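Local coordinates for hemerythrin HHE cation binding domain protein (Mycobacterium kansasii, PDB 6TYJ) that binds zinc and iron(III) ions in a hemerythrin-like four-helix bundle, its further role in the cell being unsettled, at residues L16-H20 / H114-E119; E58-Y63 / A76-H80. All coordinates share one frame. Residue numbers count along the deposited sequence, not the author numbering.

Contact 1 of 2, residues L16-H20 / H114-E119. With ZN (zinc ion), chain B.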
ATOM      1  N   LEU A  16      -8.932  -1.630   5.508  1.00 24.22           N
ATOM      2  CA  LEU A  16      -8.211  -0.877   4.493  1.00 20.42           C
ATOM      3  C   LEU A  16      -8.077   0.584   4.892  1.00 24.94           C
ATOM      4  O   LEU A  16      -7.018   1.177   4.690  1.00 26.91           O
ATOM      5  CB  LEU A  16      -8.887  -0.980   3.133  1.00 24.77           C
ATOM      6  CG  LEU A  16      -8.811  -2.382   2.524  1.00 22.77           C
ATOM      7  CD1 LEU A  16      -9.617  -2.367   1.264  1.00 30.04           C
ATOM      8  CD2 LEU A  16      -7.357  -2.724   2.241  1.00 23.26           C
ATOM      9  N   LYS A  17      -9.137   1.184   5.434  1.00 23.68           N
ATOM     10  CA  LYS A  17      -9.026   2.585   5.821  1.00 27.96           C
ATOM     11  C   LYS A  17      -8.013   2.754   6.938  1.00 29.62           C
ATOM     12  O   LYS A  17      -7.208   3.706   6.926  1.00 27.57           O
ATOM     13  CB  LYS A  17     -10.404   3.136   6.213  1.00 28.03           C
ATOM     14  CG  LYS A  17     -11.321   3.279   5.008  1.00 31.11           C
ATOM     15  CD  LYS A  17     -12.762   3.635   5.380  1.00 42.91           C
ATOM     16  CE  LYS A  17     -12.912   5.106   5.606  1.00 53.19           C
ATOM     17  NZ  LYS A  17     -14.249   5.407   6.205  1.00 60.51           N
ATOM     18  N   GLU A  18      -8.027   1.854   7.921  1.00 28.16           N
ATOM     19  CA  GLU A  18      -7.046   1.982   8.997  1.00 29.95           C
ATOM     20  C   GLU A  18      -5.634   1.799   8.463  1.00 30.11           C
ATOM     21  O   GLU A  18      -4.694   2.455   8.930  1.00 27.64           O
ATOM     22  CB  GLU A  18      -7.343   0.974  10.107  1.00 30.45           C
ATOM     23  CG  GLU A  18      -8.580   1.323  10.911  1.00 34.88           C
ATOM     24  CD  GLU A  18      -8.953   0.257  11.919  1.00 56.95           C
ATOM     25  OE1 GLU A  18      -8.047  -0.466  12.388  1.00 66.86           O
ATOM     26  OE2 GLU A  18     -10.157   0.141  12.240  1.00 61.69           O
ATOM     27  N   HIS A  19      -5.457   0.928   7.472  1.00 26.99           N
ATOM     28  CA  HIS A  19      -4.107   0.742   6.952  1.00 23.71           C
ATOM     29  C   HIS A  19      -3.669   1.914   6.078  1.00 26.05           C
ATOM     30  O   HIS A  19      -2.476   2.259   6.067  1.00 22.45           O
ATOM     31  CB  HIS A  19      -4.008  -0.580   6.189  1.00 19.45           C
ATOM     32  CG  HIS A  19      -2.598  -1.081   6.108  1.00 20.41           C
ATOM     33  ND1 HIS A  19      -2.060  -1.644   4.969  1.00 22.63           N
ATOM     34  CD2 HIS A  19      -1.608  -1.087   7.036  1.00 20.96           C
ATOM     35  CE1 HIS A  19      -0.806  -1.981   5.198  1.00 20.71           C
ATOM     36  NE2 HIS A  19      -0.504  -1.654   6.442  1.00 22.06           N
ATOM     37  N   HIS A  20      -4.611   2.561   5.374  1.00 23.33           N
ATOM     38  CA  HIS A  20      -4.272   3.792   4.652  1.00 22.48           C
ATOM     39  C   HIS A  20      -3.761   4.862   5.614  1.00 24.48           C
ATOM     40  O   HIS A  20      -2.826   5.597   5.279  1.00 24.58           O
ATOM     41  CB  HIS A  20      -5.477   4.342   3.873  1.00 24.05           C
ATOM     42  CG  HIS A  20      -5.832   3.567   2.632  1.00 22.60           C
ATOM     43  ND1 HIS A  20      -7.085   3.637   2.058  1.00 25.28           N
ATOM     44  CD2 HIS A  20      -5.102   2.741   1.845  1.00 22.18           C
ATOM     45  CE1 HIS A  20      -7.128   2.846   0.997  1.00 23.87           C
ATOM     46  NE2 HIS A  20      -5.929   2.320   0.825  1.00 23.14           N
ATOM     47  N   HIS A 114      -3.517   6.986  -4.591  1.00 32.74           N
ATOM     48  CA  HIS A 114      -4.058   5.626  -4.527  1.00 29.57           C
ATOM     49  C   HIS A 114      -5.211   5.566  -3.546  1.00 29.27           C
ATOM     50  O   HIS A 114      -6.329   5.129  -3.883  1.00 31.16           O
ATOM     51  CB  HIS A 114      -2.983   4.618  -4.095  1.00 37.64           C
ATOM     52  CG  HIS A 114      -3.548   3.378  -3.432  1.00 33.67           C
ATOM     53  ND1 HIS A 114      -4.105   2.339  -4.143  1.00 33.85           N
ATOM     54  CD2 HIS A 114      -3.664   3.037  -2.121  1.00 34.42           C
ATOM     55  CE1 HIS A 114      -4.549   1.422  -3.300  1.00 57.12           C
ATOM     56  NE2 HIS A 114      -4.276   1.805  -2.069  1.00 35.29           N
ATOM     57  N   ALA A 115      -4.919   5.945  -2.302  1.00 29.39           N
ATOM     58  CA  ALA A 115      -5.874   5.852  -1.211  1.00 33.58           C
ATOM     59  C   ALA A 115      -7.087   6.713  -1.474  1.00 34.80           C
ATOM     60  O   ALA A 115      -8.224   6.254  -1.319  1.00 37.88           O
ATOM     61  CB  ALA A 115      -5.199   6.253   0.102  1.00 30.33           C
ATOM     62  N   ASP A 116      -6.866   7.979  -1.860  1.00 31.79           N
ATOM     63  CA  ASP A 116      -7.982   8.876  -2.141  1.00 31.13           C
ATOM     64  C   ASP A 116      -8.889   8.313  -3.231  1.00 35.67           C
ATOM     65  O   ASP A 116     -10.122   8.357  -3.112  1.00 38.27           O
ATOM     66  CB  ASP A 116      -7.474  10.270  -2.550  1.00 36.14           C
ATOM     67  CG  ASP A 116      -6.769  11.013  -1.416  1.00 50.78           C
ATOM     68  OD1 ASP A 116      -6.014  11.973  -1.714  1.00 55.46           O
ATOM     69  OD2 ASP A 116      -6.952  10.645  -0.233  1.00 48.67           O
ATOM     70  N   GLU A 117      -8.302   7.807  -4.324  1.00 32.25           N
ATOM     71  CA  GLU A 117      -9.128   7.285  -5.410  1.00 34.29           C
ATOM     72  C   GLU A 117      -9.877   6.034  -4.962  1.00 34.16           C
ATOM     73  O   GLU A 117     -11.053   5.851  -5.294  1.00 36.34           O
ATOM     74  CB  GLU A 117      -8.276   6.974  -6.646  1.00 44.19           C
ATOM     75  CG  GLU A 117      -9.091   6.557  -7.913  1.00 58.20           C
ATOM     76  CD  GLU A 117      -9.314   5.038  -8.060  1.00 72.77           C
ATOM     77  OE1 GLU A 117      -8.433   4.235  -7.665  1.00 70.92           O
ATOM     78  OE2 GLU A 117     -10.380   4.646  -8.589  1.00 72.84           O
ATOM     79  N   GLU A 118      -9.211   5.181  -4.187  1.00 33.12           N
ATOM     80  CA  GLU A 118      -9.869   3.986  -3.679  1.00 32.64           C
ATOM     81  C   GLU A 118     -10.996   4.335  -2.717  1.00 33.56           C
ATOM     82  O   GLU A 118     -12.075   3.734  -2.766  1.00 35.19           O
ATOM     83  CB  GLU A 118      -8.828   3.104  -2.992  1.00 31.06           C
ATOM     84  CG  GLU A 118      -9.348   1.717  -2.643  1.00 34.81           C
ATOM     85  CD  GLU A 118      -8.317   0.908  -1.904  1.00 38.41           C
ATOM     86  OE1 GLU A 118      -8.616  -0.291  -1.637  1.00 37.19           O
ATOM     87  OE2 GLU A 118      -7.237   1.484  -1.603  1.00 38.07           O
ATOM     88  N   GLU A 119     -10.767   5.296  -1.818  1.00 32.99           N
ATOM     89  CA  GLU A 119     -11.817   5.633  -0.867  1.00 34.57           C
ATOM     90  C   GLU A 119     -12.965   6.409  -1.508  1.00 41.24           C
ATOM     91  O   GLU A 119     -14.050   6.482  -0.917  1.00 46.76           O
ATOM     92  CB  GLU A 119     -11.205   6.394   0.315  1.00 34.10           C
ATOM     93  CG  GLU A 119     -10.314   5.491   1.151  1.00 33.35           C
ATOM     94  CD  GLU A 119      -9.639   6.192   2.303  1.00 40.21           C
ATOM     95  OE1 GLU A 119      -9.900   7.403   2.482  1.00 41.06           O
ATOM     96  OE2 GLU A 119      -8.870   5.533   3.038  1.00 32.10           O
TER
HETATM   97 ZN    ZN B 300      -5.398   0.838  -0.562  0.90 20.97          ZN
HETATM   98  O   HOH W   1      -8.038   6.248   5.484  1.00 31.49           O

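Contact 2 of 2, residues E58-Y63 / A76-H80. With ZN (zinc ion), chain D; ZN (zinc ion), chain B.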
ATOM      1  N   GLU A  58      -5.074  -6.199  -1.002  1.00 18.60           N
ATOM      2  CA  GLU A  58      -6.028  -5.672  -1.971  1.00 19.40           C
ATOM      3  C   GLU A  58      -6.150  -6.632  -3.159  1.00 17.79           C
ATOM      4  O   GLU A  58      -7.267  -7.029  -3.539  1.00 19.79           O
ATOM      5  CB  GLU A  58      -5.627  -4.227  -2.370  1.00 16.32           C
ATOM      6  CG  GLU A  58      -6.002  -3.218  -1.302  1.00 18.92           C
ATOM      7  CD  GLU A  58      -5.557  -1.837  -1.636  1.00 26.56           C
ATOM      8  OE1 GLU A  58      -4.722  -1.675  -2.515  1.00 28.37           O
ATOM      9  OE2 GLU A  58      -6.067  -0.925  -0.968  1.00 17.29           O
ATOM     10  N   ASP A  59      -5.011  -7.077  -3.725  1.00 15.98           N
ATOM     11  CA  ASP A  59      -5.068  -7.898  -4.924  1.00 17.94           C
ATOM     12  C   ASP A  59      -5.557  -9.314  -4.632  1.00 19.58           C
ATOM     13  O   ASP A  59      -6.191  -9.924  -5.492  1.00 21.24           O
ATOM     14  CB  ASP A  59      -3.689  -7.986  -5.578  1.00 20.01           C
ATOM     15  CG  ASP A  59      -3.292  -6.711  -6.289  1.00 25.06           C
ATOM     16  OD1 ASP A  59      -4.200  -5.923  -6.659  1.00 23.82           O
ATOM     17  OD2 ASP A  59      -2.081  -6.527  -6.493  1.00 25.13           O
ATOM     18  N   ASP A  60      -5.271  -9.840  -3.436  1.00 19.49           N
ATOM     19  CA  ASP A  60      -5.526 -11.258  -3.156  1.00 19.42           C
ATOM     20  C   ASP A  60      -6.867 -11.507  -2.491  1.00 18.84           C
ATOM     21  O   ASP A  60      -7.410 -12.626  -2.612  1.00 20.89           O
ATOM     22  CB  ASP A  60      -4.427 -11.809  -2.244  1.00 19.64           C
ATOM     23  CG  ASP A  60      -3.040 -11.751  -2.879  1.00 21.50           C
ATOM     24  OD1 ASP A  60      -2.918 -11.491  -4.103  1.00 25.91           O
ATOM     25  OD2 ASP A  60      -2.064 -12.022  -2.155  1.00 26.08           O
ATOM     26  N   LEU A  61      -7.408 -10.522  -1.773  1.00 21.06           N
ATOM     27  CA  LEU A  61      -8.643 -10.710  -1.019  1.00 21.36           C
ATOM     28  C   LEU A  61      -9.694  -9.662  -1.361  1.00 18.28           C
ATOM     29  O   LEU A  61     -10.833 -10.013  -1.686  1.00 21.53           O
ATOM     30  CB  LEU A  61      -8.355 -10.705   0.483  1.00 22.05           C
ATOM     31  CG  LEU A  61      -7.643 -11.974   0.966  1.00 20.37           C
ATOM     32  CD1 LEU A  61      -7.118 -11.888   2.381  1.00 30.85           C
ATOM     33  CD2 LEU A  61      -8.613 -13.135   0.852  1.00 23.38           C
ATOM     34  N   TYR A  62      -9.350  -8.372  -1.285  1.00 19.00           N
ATOM     35  CA  TYR A  62     -10.410  -7.369  -1.352  1.00 21.38           C
ATOM     36  C   TYR A  62     -10.929  -7.174  -2.776  1.00 20.11           C
ATOM     37  O   TYR A  62     -12.141  -7.222  -3.023  1.00 21.18           O
ATOM     38  CB  TYR A  62      -9.888  -6.042  -0.796  1.00 18.44           C
ATOM     39  CG  TYR A  62     -10.974  -4.980  -0.716  1.00 18.94           C
ATOM     40  CD1 TYR A  62     -12.039  -5.129   0.161  1.00 19.69           C
ATOM     41  CD2 TYR A  62     -10.945  -3.849  -1.534  1.00 19.79           C
ATOM     42  CE1 TYR A  62     -13.030  -4.158   0.245  1.00 25.05           C
ATOM     43  CE2 TYR A  62     -11.957  -2.874  -1.469  1.00 22.54           C
ATOM     44  CZ  TYR A  62     -12.986  -3.042  -0.578  1.00 25.95           C
ATOM     45  OH  TYR A  62     -13.994  -2.105  -0.468  1.00 27.64           O
ATOM     46  N   TYR A  63     -10.033  -6.899  -3.722  1.00 19.57           N
ATOM     47  CA  TYR A  63     -10.497  -6.675  -5.080  1.00 18.58           C
ATOM     48  C   TYR A  63     -11.185  -7.911  -5.676  1.00 18.61           C
ATOM     49  O   TYR A  63     -12.163  -7.717  -6.415  1.00 20.59           O
ATOM     50  CB  TYR A  63      -9.328  -6.189  -5.957  1.00 19.69           C
ATOM     51  CG  TYR A  63      -8.847  -4.790  -5.672  1.00 21.73           C
ATOM     52  CD1 TYR A  63      -9.682  -3.888  -5.048  1.00 21.15           C
ATOM     53  CD2 TYR A  63      -7.559  -4.379  -6.024  1.00 26.30           C
ATOM     54  CE1 TYR A  63      -9.262  -2.574  -4.782  1.00 25.43           C
ATOM     55  CE2 TYR A  63      -7.141  -3.074  -5.762  1.00 25.91           C
ATOM     56  CZ  TYR A  63      -8.004  -2.192  -5.128  1.00 26.70           C
ATOM     57  OH  TYR A  63      -7.646  -0.876  -4.846  1.00 27.41           O
ATOM     58  N   ALA A  76      -8.324   0.129 -10.536  1.00 21.34           N
ATOM     59  CA  ALA A  76      -7.639  -0.129  -9.278  1.00 21.89           C
ATOM     60  C   ALA A  76      -6.285  -0.776  -9.505  1.00 21.39           C
ATOM     61  O   ALA A  76      -5.273  -0.369  -8.913  1.00 21.02           O
ATOM     62  CB  ALA A  76      -8.500  -1.043  -8.407  1.00 28.34           C
ATOM     63  N   HIS A  77      -6.254  -1.801 -10.358  1.00 20.14           N
ATOM     64  CA  HIS A  77      -5.007  -2.493 -10.641  1.00 18.45           C
ATOM     65  C   HIS A  77      -4.039  -1.616 -11.423  1.00 23.23           C
ATOM     66  O   HIS A  77      -2.825  -1.664 -11.186  1.00 21.09           O
ATOM     67  CB  HIS A  77      -5.302  -3.756 -11.413  1.00 19.73           C
ATOM     68  CG  HIS A  77      -5.828  -4.855 -10.549  1.00 23.32           C
ATOM     69  ND1 HIS A  77      -7.034  -5.480 -10.785  1.00 32.86           N
ATOM     70  CD2 HIS A  77      -5.304  -5.451  -9.453  1.00 28.44           C
ATOM     71  CE1 HIS A  77      -7.231  -6.416  -9.870  1.00 27.91           C
ATOM     72  NE2 HIS A  77      -6.189  -6.432  -9.060  1.00 25.57           N
ATOM     73  N   ALA A  78      -4.549  -0.834 -12.379  1.00 21.34           N
ATOM     74  CA  ALA A  78      -3.677   0.125 -13.055  1.00 25.28           C
ATOM     75  C   ALA A  78      -3.123   1.168 -12.086  1.00 23.13           C
ATOM     76  O   ALA A  78      -1.976   1.596 -12.236  1.00 21.50           O
ATOM     77  CB  ALA A  78      -4.432   0.795 -14.208  1.00 24.48           C
ATOM     78  N   GLU A  79      -3.900   1.587 -11.076  1.00 23.75           N
ATOM     79  CA  GLU A  79      -3.370   2.513 -10.065  1.00 24.53           C
ATOM     80  C   GLU A  79      -2.250   1.872  -9.244  1.00 22.99           C
ATOM     81  O   GLU A  79      -1.317   2.553  -8.810  1.00 21.55           O
ATOM     82  CB  GLU A  79      -4.492   2.990  -9.136  1.00 23.62           C
ATOM     83  CG  GLU A  79      -5.468   3.998  -9.734  1.00 43.04           C
ATOM     84  CD  GLU A  79      -4.926   5.414  -9.733  1.00 63.18           C
ATOM     85  OE1 GLU A  79      -5.505   6.280 -10.436  1.00 56.42           O
ATOM     86  OE2 GLU A  79      -3.917   5.653  -9.032  1.00 66.81           O
ATOM     87  N   HIS A  80      -2.342   0.568  -8.970  1.00 20.10           N
ATOM     88  CA  HIS A  80      -1.202  -0.088  -8.338  1.00 17.57           C
ATOM     89  C   HIS A  80       0.037   0.033  -9.210  1.00 20.65           C
ATOM     90  O   HIS A  80       1.130   0.322  -8.708  1.00 21.41           O
ATOM     91  CB  HIS A  80      -1.501  -1.555  -8.093  1.00 17.36           C
ATOM     92  CG  HIS A  80      -2.343  -1.812  -6.888  1.00 20.11           C
ATOM     93  ND1 HIS A  80      -2.625  -3.093  -6.463  1.00 23.39           N
ATOM     94  CD2 HIS A  80      -2.992  -0.984  -6.038  1.00 23.23           C
ATOM     95  CE1 HIS A  80      -3.390  -3.040  -5.387  1.00 23.49           C
ATOM     96  NE2 HIS A  80      -3.631  -1.776  -5.110  1.00 23.14           N
TER
HETATM   97 ZN    ZN D 302      -1.840  -4.855  -7.486  0.58 16.41          ZN
HETATM   98 ZN    ZN B 300      -5.398   0.838  -0.562  0.90 20.97          ZN
HETATM   99  O   HOH W   2      -6.849  -9.272  -7.836  1.00 37.63           O
HETATM  100  O   HOH W   3      -2.339  -4.980  -9.327  0.67 21.79           O
HETATM  101  O   HOH W   4      -5.759   0.560  -6.147  1.00 27.55           O
HETATM  102  O   HOH W   5       0.152  -4.705  -7.419  1.00 30.21           O

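Contact 1 of 2, residues L16-H20 / H114-E119
Leu16 points at helix 100-121 and brings CD1 to 3.7 Å from OE1 of Glu118, a packing contact with the carboxylate whose OE2 binds zinc B. At the exposed margin, Lys17 CG is 3.9 Å from Glu119 OE2, and Lys17 O accepts a hydrogen bond from water 1, which also donates to Glu119 OE2. His19 turns to helix 38-65, where it hydrogen-bonds Glu50 and His54. His20 is the central knob, among His114, Ala115, Glu118 and Glu119. The two helices run nearly antiparallel, at 157°, in the four-helix bundle of the hemerythrin family, and the zinc sits at their inner edge, facing the bundle middle. Zinc B takes His20 NE2 at 2.1 Å, His114 NE2 at 2.1 Å and Glu118 OE2 at 2.2 Å; His54 and Glu58 complete the site. His20 ND1 donates a 2.8 Å hydrogen bond to Glu119 OE2, a His-carboxylate pair that probably helps orient the ligand. Ala115 CB makes a CH-pi contact over the His20 ring, 3.7 Å from its centroid.

Contact 2 of 2, residues E58-Y63 / A76-H80
Tyr63 lays one ring face over the methyl of Ala76, in a CH-pi contact with CB 3.9 Å from the ring centroid. This joins helices 38-65 and 70-91, a sequential, nearly antiparallel pair of the hemerythrin four-helix bundle. The Tyr63 ring also turns its edge to the His77 face, centroids 5.5 Å apart and planes at 80°. With His80 these rings form an aromatic cluster. In the pi-type turn at 58-62, the Tyr63 N to Glu58 O hydrogen bond, 2.8 Å, reaches back five residues. Two zinc ions bridge the helices. Glu58 OE1 and His80 NE2, 2.8 Å apart, share one, which His114 also binds. Zinc D joins Asp59 OD2 at 2.0 Å to His80 ND1 at 2.2 Å, so the ring binds metal through both nitrogens, as a bridging imidazolate would. Waters 3 and 5 also bind zinc D. Zinc B, 1.9 Å from Glu58 OE2, has no ligand from helix 70-91. Water 4 is 2.7 Å from Tyr63 OH and donates to Ala76 O at 3.0 Å.

Contact 1 pairs helices 12-32 and 100-121; contact 2 pairs helices 38-65 and 70-91. Together they take in all four metal-bearing helices of the bundle. Their centres are about 11 Å apart, and both reach zinc B. Contact 2 is the more buried. Contact 1 has an exposed margin at Lys17. Contact 1 has a direct His20-Glu119 hydrogen bond; contact 2 is joined by aromatic packing and two further zinc ions. Each has bridging water. The two meet where Glu118 OE1 lies 2.7 Å from Glu58 OE2. These like charges are close, and both carboxylates bind zinc B, which probably offsets their repulsion. Leu16 CD1 packs 3.4 Å from Tyr62 CD2.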